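Local coordinates for Bd3459 (Bdellovibrio bacteriovorus, PDB 5CEC), which is a predatory endopeptidase of the peptidase S13 family, probably acting on D-Ala-containing peptidoglycan cross-links, and is bound by its ankyrin-repeat immunity protein Bd3460, at residues 114-119 / 145-150; 155-160 / 250-255; 347-352 / 414-419. The protein carries 1 engineered substitution. All blocks are in the same frame, centred on the assembly; numbering follows the deposited sequence.

Contact 1 (114-119 / 145-150); sequences PLFGRN and FLLAWL. With SO4 (sulfate ion), chain E.
Phe-116 and Phe-145 both hold CG anti to the backbone N (chi1 -154° and 179°), bringing their rings together in a T-shaped stack. CE1 of Phe-145 stands over the centre of the Phe-116 face, planes 83° and centroids 5.1 Å apart. Apolar rings suit this buried place, and CD1 of Leu-147 fills in beside CD1 of Phe-116 at 3.8 Å. Two fairly straight backbone bonds join the chains: Ala-148 N gives its hydrogen to Phe-116 O (3.1 Å), and Arg-118 N to a lone pair of Trp-149 O (2.9 Å). Gly-117 lies between them as the N-cap of helix 118-130, pinning the loop after strand 135-141 to its start; a CB here would collide with Ala-148 O. Arg-118 and Trp-149 also turn CG anti to N. CA of Arg-118 sits squarely over the indole six-membered ring, a CH-pi contact of 3.6 Å to its centroid. The arginine bends at chi3, leaving Trp-149 NE1 over one face of the steeply inclined guanidinium, toward its rim. Two donors, Arg-118 NH1 and Trp-149 NE1, share a sulfate, probably from the crystallisation liquor, binding O1 and O3 respectively at 2.9 Å. Glu-153 forms a salt bridge with Arg-118 NE.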
loop_
_atom_site.group_PDB
_atom_site.type_symbol
_atom_site.label_atom_id
_atom_site.label_comp_id
_atom_site.label_asym_id
_atom_site.label_seq_id
_atom_site.Cartn_x
_atom_site.Cartn_y
_atom_site.Cartn_z
ATOM N N PRO A 114 4.808 16.499 0.161
ATOM C CA PRO A 114 4.819 15.341 -0.755
ATOM C C PRO A 114 3.478 14.678 -0.934
ATOM O O PRO A 114 3.402 13.594 -1.498
ATOM C CB PRO A 114 5.799 14.380 -0.068
ATOM C CG PRO A 114 5.532 14.622 1.368
ATOM C CD PRO A 114 5.269 16.109 1.501
ATOM N N LEU A 115 2.419 15.335 -0.461
ATOM C CA LEU A 115 1.054 14.840 -0.620
ATOM C C LEU A 115 0.129 15.961 -1.036
ATOM O O LEU A 115 -0.983 16.077 -0.540
ATOM C CB LEU A 115 0.606 14.136 0.669
ATOM C CG LEU A 115 -0.726 13.402 0.684
ATOM C CD1 LEU A 115 -0.908 12.585 -0.578
ATOM C CD2 LEU A 115 -0.890 12.556 1.941
ATOM N N PHE A 116 0.582 16.746 -2.003
ATOM C CA PHE A 116 -0.156 17.920 -2.467
ATOM C C PHE A 116 -0.631 17.599 -3.873
ATOM O O PHE A 116 0.121 17.714 -4.844
ATOM C CB PHE A 116 0.687 19.195 -2.399
ATOM C CG PHE A 116 -0.109 20.449 -2.268
ATOM C CD1 PHE A 116 -1.154 20.726 -3.122
ATOM C CD2 PHE A 116 0.161 21.363 -1.272
ATOM C CE1 PHE A 116 -1.895 21.885 -3.010
ATOM C CE2 PHE A 116 -0.585 22.544 -1.153
ATOM C CZ PHE A 116 -1.610 22.783 -2.014
ATOM N N GLY A 117 -1.887 17.180 -3.945
ATOM C CA GLY A 117 -2.522 16.809 -5.192
ATOM C C GLY A 117 -3.963 17.265 -5.183
ATOM O O GLY A 117 -4.298 18.321 -4.626
ATOM N N ARG A 118 -4.826 16.442 -5.765
ATOM C CA ARG A 118 -6.271 16.728 -5.798
ATOM C C ARG A 118 -6.832 17.163 -4.464
ATOM O O ARG A 118 -7.493 18.202 -4.380
ATOM C CB ARG A 118 -7.039 15.471 -6.291
ATOM C CG ARG A 118 -8.556 15.671 -6.355
ATOM C CD ARG A 118 -9.298 14.339 -6.313
ATOM N NE ARG A 118 -8.912 13.457 -7.403
ATOM C CZ ARG A 118 -9.391 13.516 -8.656
ATOM N NH1 ARG A 118 -10.243 14.460 -9.035
ATOM N NH2 ARG A 118 -9.004 12.610 -9.524
ATOM N N ASN A 119 -6.647 16.343 -3.440
ATOM C CA ASN A 119 -7.423 16.561 -2.210
ATOM C C ASN A 119 -6.928 17.759 -1.409
ATOM O O ASN A 119 -7.743 18.546 -0.886
ATOM C CB ASN A 119 -7.483 15.284 -1.395
ATOM C CG ASN A 119 -8.301 14.225 -2.067
ATOM O OD1 ASN A 119 -9.303 14.549 -2.666
ATOM N ND2 ASN A 119 -7.877 12.979 -2.009
ATOM N N PHE A 145 6.900 24.198 -4.797
ATOM C CA PHE A 145 5.482 23.859 -4.842
ATOM C C PHE A 145 5.318 22.634 -5.725
ATOM O O PHE A 145 5.298 22.729 -6.952
ATOM C CB PHE A 145 4.631 25.016 -5.353
ATOM C CG PHE A 145 3.160 24.679 -5.441
ATOM C CD1 PHE A 145 2.491 24.155 -4.339
ATOM C CD2 PHE A 145 2.470 24.805 -6.654
ATOM C CE1 PHE A 145 1.138 23.825 -4.431
ATOM C CE2 PHE A 145 1.128 24.482 -6.744
ATOM C CZ PHE A 145 0.460 23.978 -5.645
ATOM N N LEU A 146 5.280 21.483 -5.079
ATOM C CA LEU A 146 5.093 20.215 -5.758
ATOM C C LEU A 146 3.617 19.931 -5.816
ATOM O O LEU A 146 2.927 19.972 -4.800
ATOM C CB LEU A 146 5.835 19.094 -5.074
ATOM C CG LEU A 146 7.307 19.374 -4.763
ATOM C CD1 LEU A 146 7.901 18.234 -3.939
ATOM C CD2 LEU A 146 8.112 19.634 -6.038
ATOM N N LEU A 147 3.106 19.739 -7.019
ATOM C CA LEU A 147 1.692 19.480 -7.254
ATOM C C LEU A 147 1.578 18.340 -8.240
ATOM O O LEU A 147 2.082 18.443 -9.392
ATOM C CB LEU A 147 0.996 20.716 -7.812
ATOM C CG LEU A 147 -0.469 20.559 -8.165
ATOM C CD1 LEU A 147 -1.314 20.354 -6.915
ATOM C CD2 LEU A 147 -0.947 21.777 -8.932
ATOM N N ALA A 148 0.958 17.247 -7.798
ATOM C CA ALA A 148 0.703 16.066 -8.644
ATOM C C ALA A 148 -0.725 15.684 -8.372
ATOM O O ALA A 148 -1.045 15.161 -7.308
ATOM C CB ALA A 148 1.619 14.919 -8.278
ATOM N N TRP A 149 -1.598 15.928 -9.338
ATOM C CA TRP A 149 -2.999 15.770 -9.090
ATOM C C TRP A 149 -3.369 14.401 -8.536
ATOM O O TRP A 149 -4.135 14.296 -7.565
ATOM C CB TRP A 149 -3.791 16.061 -10.363
ATOM C CG TRP A 149 -5.209 16.361 -10.148
ATOM C CD1 TRP A 149 -6.282 15.613 -10.542
ATOM C CD2 TRP A 149 -5.745 17.508 -9.500
ATOM N NE1 TRP A 149 -7.454 16.226 -10.162
ATOM C CE2 TRP A 149 -7.156 17.400 -9.538
ATOM C CE3 TRP A 149 -5.185 18.639 -8.910
ATOM C CZ2 TRP A 149 -8.001 18.365 -8.979
ATOM C CZ3 TRP A 149 -6.031 19.595 -8.371
ATOM C CH2 TRP A 149 -7.417 19.456 -8.409
ATOM N N LEU A 150 -2.795 13.357 -9.136
ATOM C CA LEU A 150 -3.101 11.971 -8.778
ATOM C C LEU A 150 -2.146 11.407 -7.695
ATOM O O LEU A 150 -1.993 10.187 -7.569
ATOM C CB LEU A 150 -3.142 11.081 -10.035
ATOM C CG LEU A 150 -4.170 11.502 -11.079
ATOM C CD1 LEU A 150 -4.068 10.569 -12.272
ATOM C CD2 LEU A 150 -5.596 11.539 -10.547
HETATM S S SO4 E . -11.060 15.397 -12.361
HETATM O O1 SO4 E . -11.529 14.215 -11.590
HETATM O O2 SO4 E . -11.037 15.112 -13.810
HETATM O O3 SO4 E . -9.810 15.964 -11.834
HETATM O O4 SO4 E . -12.037 16.539 -12.199
#

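Contact 2 (155-160 / 250-255); sequences PMIGGT and QSNNYI. With SO4 (sulfate ion), chain C.
Asn-253 carries the centre of this contact, its CG anti to the carbonyl carbon and its amide reaching along segment 155-160. ND2 donates almost linearly to Gly-159 O (2.9 Å); the acceptor lies in the plane of the amide, although the donor stands above the plane of the carbonyl. The backbone N of the same residue donates to a lone pair of Ile-157 O (2.8 Å), so main chain and side chain together grip two carbonyls of that segment. An amide suits the place because its other end, OD1, accepts from Lys-73 NZ.

Ile-157 crosses Gln-250 at about a right angle, with CD1 3.5 Å from Gln-250 NE2. Met-156 instead runs alongside Tyr-254: bent at chi3, it brings CE to within 3.6 Å of CD1 of the ring, an apolar touch, while its SD stands obliquely off the Tyr-254 ring, 5.2 Å from the centroid, as a Met-aromatic contact.

Asn-252, with CG anti to N, is the N-cap of helix 253-262; OD1 accepts from Ile-255 N (2.9 Å), while ND2 donates to Gln-250 OE1 (2.8 Å). Ser-251, Asn-252 and Asn-253 fit an SxN motif beside an SxxK motif at Ser-70 and Lys-73, consistent with the active site of a penicillin-recognising enzyme. OG of Ser-251 donates to a sulfate O3 (2.7 Å), which is probably from the crystallisation liquor.

Ser-251, with positive phi, marks the break between helix 240-250 and helix 253-262; the loop running from strand 135-141 to helix 167-182 packs across that junction.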
loop_
_atom_site.group_PDB
_atom_site.type_symbol
_atom_site.label_atom_id
_atom_site.label_comp_id
_atom_site.label_asym_id
_atom_site.label_seq_id
_atom_site.Cartn_x
_atom_site.Cartn_y
_atom_site.Cartn_z
ATOM N N PRO A 155 -2.642 5.816 -11.384
ATOM C CA PRO A 155 -1.515 4.886 -11.286
ATOM C C PRO A 155 -0.285 5.411 -10.554
ATOM O O PRO A 155 0.767 4.766 -10.604
ATOM C CB PRO A 155 -1.167 4.664 -12.759
ATOM C CG PRO A 155 -1.435 5.985 -13.376
ATOM C CD PRO A 155 -2.631 6.536 -12.669
ATOM N N MET A 156 -0.364 6.554 -9.867
ATOM C CA MET A 156 0.823 7.090 -9.214
ATOM C C MET A 156 1.225 6.305 -7.975
ATOM O O MET A 156 2.404 6.290 -7.609
ATOM C CB MET A 156 0.626 8.553 -8.828
ATOM C CG MET A 156 0.367 9.455 -10.006
ATOM S SD MET A 156 0.750 11.171 -9.580
ATOM C CE MET A 156 2.488 11.137 -9.900
ATOM N N ILE A 157 0.267 5.692 -7.302
ATOM C CA ILE A 157 0.562 4.883 -6.116
ATOM C C ILE A 157 1.650 3.847 -6.454
ATOM O O ILE A 157 2.640 3.690 -5.729
ATOM C CB ILE A 157 -0.704 4.169 -5.570
ATOM C CG1 ILE A 157 -1.690 5.175 -4.954
ATOM C CG2 ILE A 157 -0.339 3.100 -4.540
ATOM C CD1 ILE A 157 -3.103 4.665 -4.828
ATOM N N GLY A 158 1.467 3.157 -7.571
ATOM C CA GLY A 158 2.368 2.050 -7.927
ATOM C C GLY A 158 3.284 2.328 -9.099
ATOM O O GLY A 158 3.999 1.424 -9.548
ATOM N N GLY A 159 3.271 3.559 -9.604
ATOM C CA GLY A 159 3.992 3.908 -10.817
ATOM C C GLY A 159 5.371 4.445 -10.572
ATOM O O GLY A 159 5.846 4.532 -9.434
ATOM N N THR A 160 6.032 4.793 -11.669
ATOM C CA THR A 160 7.346 5.417 -11.620
ATOM C C THR A 160 7.088 6.891 -11.351
ATOM O O THR A 160 6.485 7.572 -12.160
ATOM C CB THR A 160 8.106 5.231 -12.946
ATOM O OG1 THR A 160 8.351 3.835 -13.124
ATOM C CG2 THR A 160 9.416 5.987 -12.911
ATOM N N GLN A 250 -1.053 2.642 1.570
ATOM C CA GLN A 250 -1.247 2.486 0.120
ATOM C C GLN A 250 -0.061 1.812 -0.554
ATOM O O GLN A 250 -0.208 1.260 -1.625
ATOM C CB GLN A 250 -1.395 3.855 -0.526
ATOM C CG GLN A 250 -2.607 4.655 -0.124
ATOM C CD GLN A 250 -2.712 5.862 -0.994
ATOM O OE1 GLN A 250 -1.778 6.667 -1.095
ATOM N NE2 GLN A 250 -3.853 6.014 -1.642
ATOM N N SER A 251 1.129 1.931 0.036
ATOM C CA SER A 251 2.407 1.682 -0.630
ATOM C C SER A 251 2.626 2.748 -1.719
ATOM O O SER A 251 2.896 2.461 -2.881
ATOM C CB SER A 251 2.526 0.281 -1.180
ATOM O OG SER A 251 3.914 -0.013 -1.322
ATOM N N ASN A 252 2.538 4.009 -1.325
ATOM C CA ASN A 252 2.482 5.119 -2.267
ATOM C C ASN A 252 3.889 5.536 -2.733
ATOM O O ASN A 252 4.641 6.149 -1.967
ATOM C CB ASN A 252 1.747 6.314 -1.630
ATOM C CG ASN A 252 1.500 7.403 -2.604
ATOM O OD1 ASN A 252 2.419 7.813 -3.328
ATOM N ND2 ASN A 252 0.270 7.870 -2.655
ATOM N N ASN A 253 4.209 5.226 -3.986
ATOM C CA ASN A 253 5.533 5.544 -4.534
ATOM C C ASN A 253 5.791 7.047 -4.605
ATOM O O ASN A 253 6.930 7.482 -4.387
ATOM C CB ASN A 253 5.693 4.943 -5.911
ATOM C CG ASN A 253 5.788 3.449 -5.886
ATOM O OD1 ASN A 253 5.860 2.798 -4.847
ATOM N ND2 ASN A 253 5.779 2.882 -7.077
ATOM N N TYR A 254 4.766 7.817 -4.963
ATOM C CA TYR A 254 4.932 9.259 -5.110
ATOM C C TYR A 254 5.377 9.899 -3.816
ATOM O O TYR A 254 6.344 10.721 -3.794
ATOM C CB TYR A 254 3.631 9.944 -5.624
ATOM C CG TYR A 254 3.731 11.439 -5.701
ATOM C CD1 TYR A 254 4.211 12.088 -6.837
ATOM C CD2 TYR A 254 3.390 12.237 -4.609
ATOM C CE1 TYR A 254 4.328 13.459 -6.896
ATOM C CE2 TYR A 254 3.497 13.616 -4.679
ATOM C CZ TYR A 254 3.967 14.236 -5.809
ATOM O OH TYR A 254 4.118 15.588 -5.863
ATOM N N ILE A 255 4.689 9.540 -2.730
ATOM C CA ILE A 255 5.053 10.119 -1.439
ATOM C C ILE A 255 6.483 9.699 -1.063
ATOM O O ILE A 255 7.297 10.517 -0.616
ATOM C CB ILE A 255 4.074 9.756 -0.307
ATOM C CG1 ILE A 255 2.640 10.200 -0.642
ATOM C CG2 ILE A 255 4.493 10.356 1.025
ATOM C CD1 ILE A 255 1.588 9.679 0.320
HETATM S S SO4 C . 3.048 -3.305 -2.360
HETATM O O1 SO4 C . 1.690 -3.172 -2.965
HETATM O O2 SO4 C . 3.616 -4.651 -2.530
HETATM O O3 SO4 C . 3.929 -2.183 -2.946
HETATM O O4 SO4 C . 2.978 -2.971 -0.929
#

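Contact 3 (347-352 / 414-419). With SO4 (sulfate ion), chain F.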
loop_
_atom_site.group_PDB
_atom_site.type_symbol
_atom_site.label_atom_id
_atom_site.label_comp_id
_atom_site.label_asym_id
_atom_site.label_seq_id
_atom_site.Cartn_x
_atom_site.Cartn_y
_atom_site.Cartn_z
ATOM N N GLY A 347 -5.279 -12.071 7.510
ATOM C CA GLY A 347 -6.136 -12.715 8.525
ATOM C C GLY A 347 -5.387 -13.638 9.460
ATOM O O GLY A 347 -4.173 -13.599 9.549
ATOM N N GLY A 348 -6.124 -14.457 10.182
ATOM C CA GLY A 348 -5.540 -15.394 11.099
ATOM C C GLY A 348 -4.987 -14.696 12.330
ATOM O O GLY A 348 -5.498 -13.651 12.774
ATOM N N VAL A 349 -3.927 -15.265 12.884
ATOM C CA VAL A 349 -3.320 -14.691 14.084
ATOM C C VAL A 349 -2.714 -13.303 13.869
ATOM O O VAL A 349 -2.482 -12.589 14.842
ATOM C CB VAL A 349 -2.286 -15.622 14.704
ATOM C CG1 VAL A 349 -2.968 -16.878 15.218
ATOM C CG2 VAL A 349 -1.131 -15.955 13.767
ATOM N N MET A 350 -2.447 -12.908 12.627
ATOM C CA MET A 350 -1.950 -11.560 12.379
ATOM C C MET A 350 -2.972 -10.462 12.593
ATOM O O MET A 350 -2.600 -9.319 12.824
ATOM C CB MET A 350 -1.417 -11.431 10.953
ATOM C CG MET A 350 -0.112 -12.184 10.723
ATOM S SD MET A 350 0.501 -12.142 9.039
ATOM C CE MET A 350 -0.764 -13.031 8.140
ATOM N N ALA A 351 -4.253 -10.775 12.394
ATOM C CA ALA A 351 -5.285 -9.748 12.449
ATOM C C ALA A 351 -5.244 -9.064 13.804
ATOM O O ALA A 351 -5.357 -9.701 14.821
ATOM C CB ALA A 351 -6.641 -10.367 12.162
ATOM N N GLY A 352 -5.107 -7.743 13.778
ATOM C CA GLY A 352 -5.110 -6.927 14.978
ATOM C C GLY A 352 -3.853 -6.952 15.815
ATOM O O GLY A 352 -3.771 -6.222 16.802
ATOM N N GLY A 414 3.368 -17.669 22.007
ATOM C CA GLY A 414 2.110 -17.746 22.763
ATOM C C GLY A 414 0.851 -17.215 22.154
ATOM O O GLY A 414 -0.171 -17.096 22.853
ATOM N N GLY A 415 0.892 -16.970 20.842
ATOM C CA GLY A 415 -0.258 -16.477 20.115
ATOM C C GLY A 415 -0.340 -14.966 20.124
ATOM O O GLY A 415 0.477 -14.295 20.777
ATOM N N PRO A 416 -1.367 -14.416 19.459
ATOM C CA PRO A 416 -1.452 -12.997 19.249
ATOM C C PRO A 416 -1.978 -12.281 20.474
ATOM O O PRO A 416 -2.724 -12.862 21.303
ATOM C CB PRO A 416 -2.447 -12.877 18.082
ATOM C CG PRO A 416 -3.332 -14.048 18.218
ATOM C CD PRO A 416 -2.380 -15.139 18.664
ATOM N N LYS A 417 -1.568 -11.026 20.573
ATOM C CA LYS A 417 -2.155 -10.081 21.506
ATOM C C LYS A 417 -2.545 -8.865 20.703
ATOM O O LYS A 417 -1.711 -8.273 20.026
ATOM C CB LYS A 417 -1.166 -9.718 22.614
ATOM C CG LYS A 417 -1.718 -8.734 23.640
ATOM C CD LYS A 417 -0.691 -8.339 24.693
ATOM C CE LYS A 417 -1.353 -7.531 25.802
ATOM N NZ LYS A 417 -0.434 -6.508 26.375
ATOM N N ALA A 418 -3.813 -8.476 20.792
ATOM C CA ALA A 418 -4.316 -7.323 20.064
ATOM C C ALA A 418 -3.591 -6.073 20.524
ATOM O O ALA A 418 -3.450 -5.836 21.736
ATOM C CB ALA A 418 -5.819 -7.176 20.255
ATOM N N ILE A 419 -3.112 -5.277 19.568
ATOM C CA ILE A 419 -2.549 -3.971 19.909
ATOM C C ILE A 419 -3.656 -2.970 20.191
ATOM O O ILE A 419 -4.813 -3.183 19.834
ATOM C CB ILE A 419 -1.567 -3.433 18.845
ATOM C CG1 ILE A 419 -2.254 -3.141 17.515
ATOM C CG2 ILE A 419 -0.443 -4.429 18.657
ATOM C CD1 ILE A 419 -1.367 -2.406 16.529
HETATM S S SO4 F . -6.398 -10.264 23.076
HETATM O O1 SO4 F . -7.842 -10.052 22.819
HETATM O O2 SO4 F . -6.185 -11.550 23.794
HETATM O O3 SO4 F . -5.701 -10.290 21.779
HETATM O O4 SO4 F . -5.887 -9.144 23.902
HETATM O O HOH W 1 -5.907 -4.219 17.329
#
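A surface contact between two loops, far from the centre of the chain, joins the approach to strand 354-361 with the segment that follows helix 394-411. The touching parts, 349-352 and 416-419, run nearly parallel, their end-to-end directions only 6° apart. At one end Pro-416 lies across Val-349: the proline CD meets CG1 of the valine at 3.9 Å, and its CB comes to 3.3 Å from Val-349 O. A compact branched side chain and a rigid ring suit this place, since both also pack on Ile-410 of helix 394-411. That helix ends in a Schellman motif, with Gly-414 at the C' position, where positive phi favours glycine; Gly-415 then adopts backbone angles that likewise call for glycine.

At the other end the joining is polar. Ile-419 N donates to Gly-352 O at 3.0 Å, nearly along the C=O axis, and CG1 of Ile-419 lies 3.5 Å from that same oxygen. A water donates to both Gly-352 O (3.0 Å) and Ile-419 O (2.9 Å), bridging the loops a second time. Gly-352 has positive phi, which again favours glycine. Beyond the pair, the backbone of Lys-417 bonds to Ser-372, and Val-349 makes backbone hydrogen bonds to the Bd3460 chain.

The exposed Ala-418 donates through its backbone N to O3 of a sulfate (2.8 Å), probably from the crystallisation liquor. With one direct bond, one water bridge and a small apolar patch, the attachment depends mainly on backbone groups and little on the identity of polar side chains.

Overall arrangement
Contacts 1 and 2 are neighbours, their centres 12 Å apart, and they share one loop, 145-160. Tyr-254 joins them directly: its CE2 lies 3.2 Å from Pro-114 O and its CE1 3.4 Å from Ala-148 CB. Contact 2 borders the probable active site: it contains Ser-251 of the putative SxN motif, and its sulfate is also held by Ser-70, Thr-358 and Ser-360. The loop fixed on helix 118-130 in contact 1 goes on to pack beside Ser-251 in contact 2. Contact 3 stands apart, its centre about 29 Å from that of contact 2 and about 36 Å from that of contact 1, on the opposite side of the chain's centre from contact 1. Bd3460 touches contact 3 and, at Pro-155, the edge of contact 2.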